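Local atomic coordinates of uncharacterized protein (Corynebacterium diphtheriae NCTC 13129, PDB entry 3B4Q), a protein that is of unknown function but contains a mostly helical domain related to the C-terminal region of resuscitation-promoting factor Rpf1. Residues A24-A28 with L42-L47. Numbering follows the deposited sequence.
Sequences AVAGA and LAVDAL
Two helices joined by a short turn form an antiparallel helical hairpin, and here they pack through alanines. Residues 24-28 lie on helix 19-35 and 42-47 on helix 39-56. Build both as regular α-helix, phi/psi near -65/-43, with N-to-C directions 143° apart (signed crossing angle +143°) and axes approaching to 8.3 Å. For the register, set the CA atoms of A24 and A46 5.6 Å apart, and those of A28 and A43 5.1 Å apart. No hydrogen bond crosses the interface, which buries 301 Å² and depends on van der Waals fit.

The bumps are methyl groups. A46 projects toward helix 19-35 between A24 and A28, one turn apart: its CB lies 4.5 Å from A24 CB, 3.8 Å from A28 CB and 3.6 Å from A24 O, the carbonyl that also accepts the helical bond from A28 N. Alanine's short side chain lets the backbones come this close. On the side facing the protein interior, V25 (chi1 t) spreads its branches over the neighbouring helix, CG1 4.4 Å from A43 CB and CG2 4.4 Å from L47 CB. Its branched, apolar shape also suits contact with P10 and F77, while L47 (chi1 t, chi2 p) reaches V21 and F80. Toward the turn of the hairpin, L42 (chi1 -110°, chi2 t) extends the apolar seam to Y31 and A32.

A28 is the complementary bump, dropping into a hollow walled by L42, A43 and A46: its CB stands 4.2 Å from both L42 CB and A43 CB, and touches backbone at 3.6 Å from both L42 O and A43 CA.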
loop_
_atom_site.group_PDB
_atom_site.type_symbol
_atom_site.label_atom_id
_atom_site.label_comp_id
_atom_site.label_asym_id
_atom_site.label_seq_id
_atom_site.Cartn_x
_atom_site.Cartn_y
_atom_site.Cartn_z
ATOM N N ALA A 24 3.769 0.373 6.962
ATOM C CA ALA A 24 2.347 0.013 6.805
ATOM C C ALA A 24 2.246 -1.323 6.057
ATOM O O ALA A 24 1.461 -2.219 6.437
ATOM C CB ALA A 24 1.595 1.132 6.054
ATOM N N VAL A 25 3.081 -1.490 5.030
ATOM C CA VAL A 25 3.048 -2.734 4.244
ATOM C C VAL A 25 3.580 -3.945 5.059
ATOM O O VAL A 25 2.991 -5.039 5.022
ATOM C CB VAL A 25 3.794 -2.525 2.904
ATOM C CG1 VAL A 25 3.986 -3.841 2.184
ATOM C CG2 VAL A 25 3.035 -1.487 2.059
ATOM N N ALA A 26 4.649 -3.722 5.814
ATOM C CA ALA A 26 5.207 -4.803 6.655
ATOM C C ALA A 26 4.148 -5.333 7.646
ATOM O O ALA A 26 4.021 -6.551 7.843
ATOM C CB ALA A 26 6.410 -4.310 7.448
ATOM N N GLY A 27 3.456 -4.402 8.316
ATOM C CA GLY A 27 2.437 -4.794 9.305
ATOM C C GLY A 27 1.342 -5.620 8.650
ATOM O O GLY A 27 0.882 -6.625 9.206
ATOM N N ALA A 28 0.890 -5.185 7.466
ATOM C CA ALA A 28 -0.168 -5.920 6.767
ATOM C C ALA A 28 0.313 -7.306 6.364
ATOM O O ALA A 28 -0.408 -8.284 6.521
ATOM C CB ALA A 28 -0.617 -5.116 5.491
ATOM N N LEU A 42 -4.785 -6.847 1.994
ATOM C CA LEU A 42 -4.507 -6.191 3.257
ATOM C C LEU A 42 -3.449 -5.087 3.099
ATOM O O LEU A 42 -3.544 -4.001 3.690
ATOM C CB LEU A 42 -4.069 -7.210 4.323
ATOM C CG LEU A 42 -4.976 -7.569 5.512
ATOM C CD1 LEU A 42 -4.060 -7.938 6.641
ATOM C CD2 LEU A 42 -5.834 -6.389 5.969
ATOM N N ALA A 43 -2.420 -5.372 2.302
ATOM C CA ALA A 43 -1.382 -4.365 2.074
ATOM C C ALA A 43 -1.911 -3.125 1.327
ATOM O O ALA A 43 -1.542 -1.976 1.645
ATOM C CB ALA A 43 -0.194 -4.981 1.332
ATOM N N VAL A 44 -2.751 -3.329 0.322
ATOM C CA VAL A 44 -3.403 -2.193 -0.338
ATOM C C VAL A 44 -4.213 -1.374 0.689
ATOM O O VAL A 44 -4.083 -0.142 0.766
ATOM C CB VAL A 44 -4.312 -2.659 -1.528
ATOM C CG1 VAL A 44 -5.223 -1.493 -2.002
ATOM C CG2 VAL A 44 -3.440 -3.255 -2.667
ATOM N N ASP A 45 -5.036 -2.053 1.500
ATOM C CA ASP A 45 -5.832 -1.327 2.526
ATOM C C ASP A 45 -4.932 -0.533 3.508
ATOM O O ASP A 45 -5.224 0.624 3.839
ATOM C CB ASP A 45 -6.706 -2.287 3.305
ATOM C CG ASP A 45 -7.861 -2.881 2.469
ATOM O OD1 ASP A 45 -8.140 -2.384 1.341
ATOM O OD2 ASP A 45 -8.508 -3.856 2.973
ATOM N N ALA A 46 -3.873 -1.176 4.002
ATOM C CA ALA A 46 -2.955 -0.544 4.974
ATOM C C ALA A 46 -2.264 0.677 4.347
ATOM O O ALA A 46 -2.150 1.741 4.984
ATOM C CB ALA A 46 -1.931 -1.548 5.472
ATOM N N LEU A 47 -1.821 0.558 3.092
ATOM C CA LEU A 47 -1.133 1.673 2.474
ATOM C C LEU A 47 -2.127 2.814 2.144
ATOM O O LEU A 47 -1.834 4.010 2.351
ATOM C CB LEU A 47 -0.395 1.196 1.226
ATOM C CG LEU A 47 0.414 2.250 0.445
ATOM C CD1 LEU A 47 1.297 3.066 1.446
ATOM C CD2 LEU A 47 1.195 1.586 -0.623
#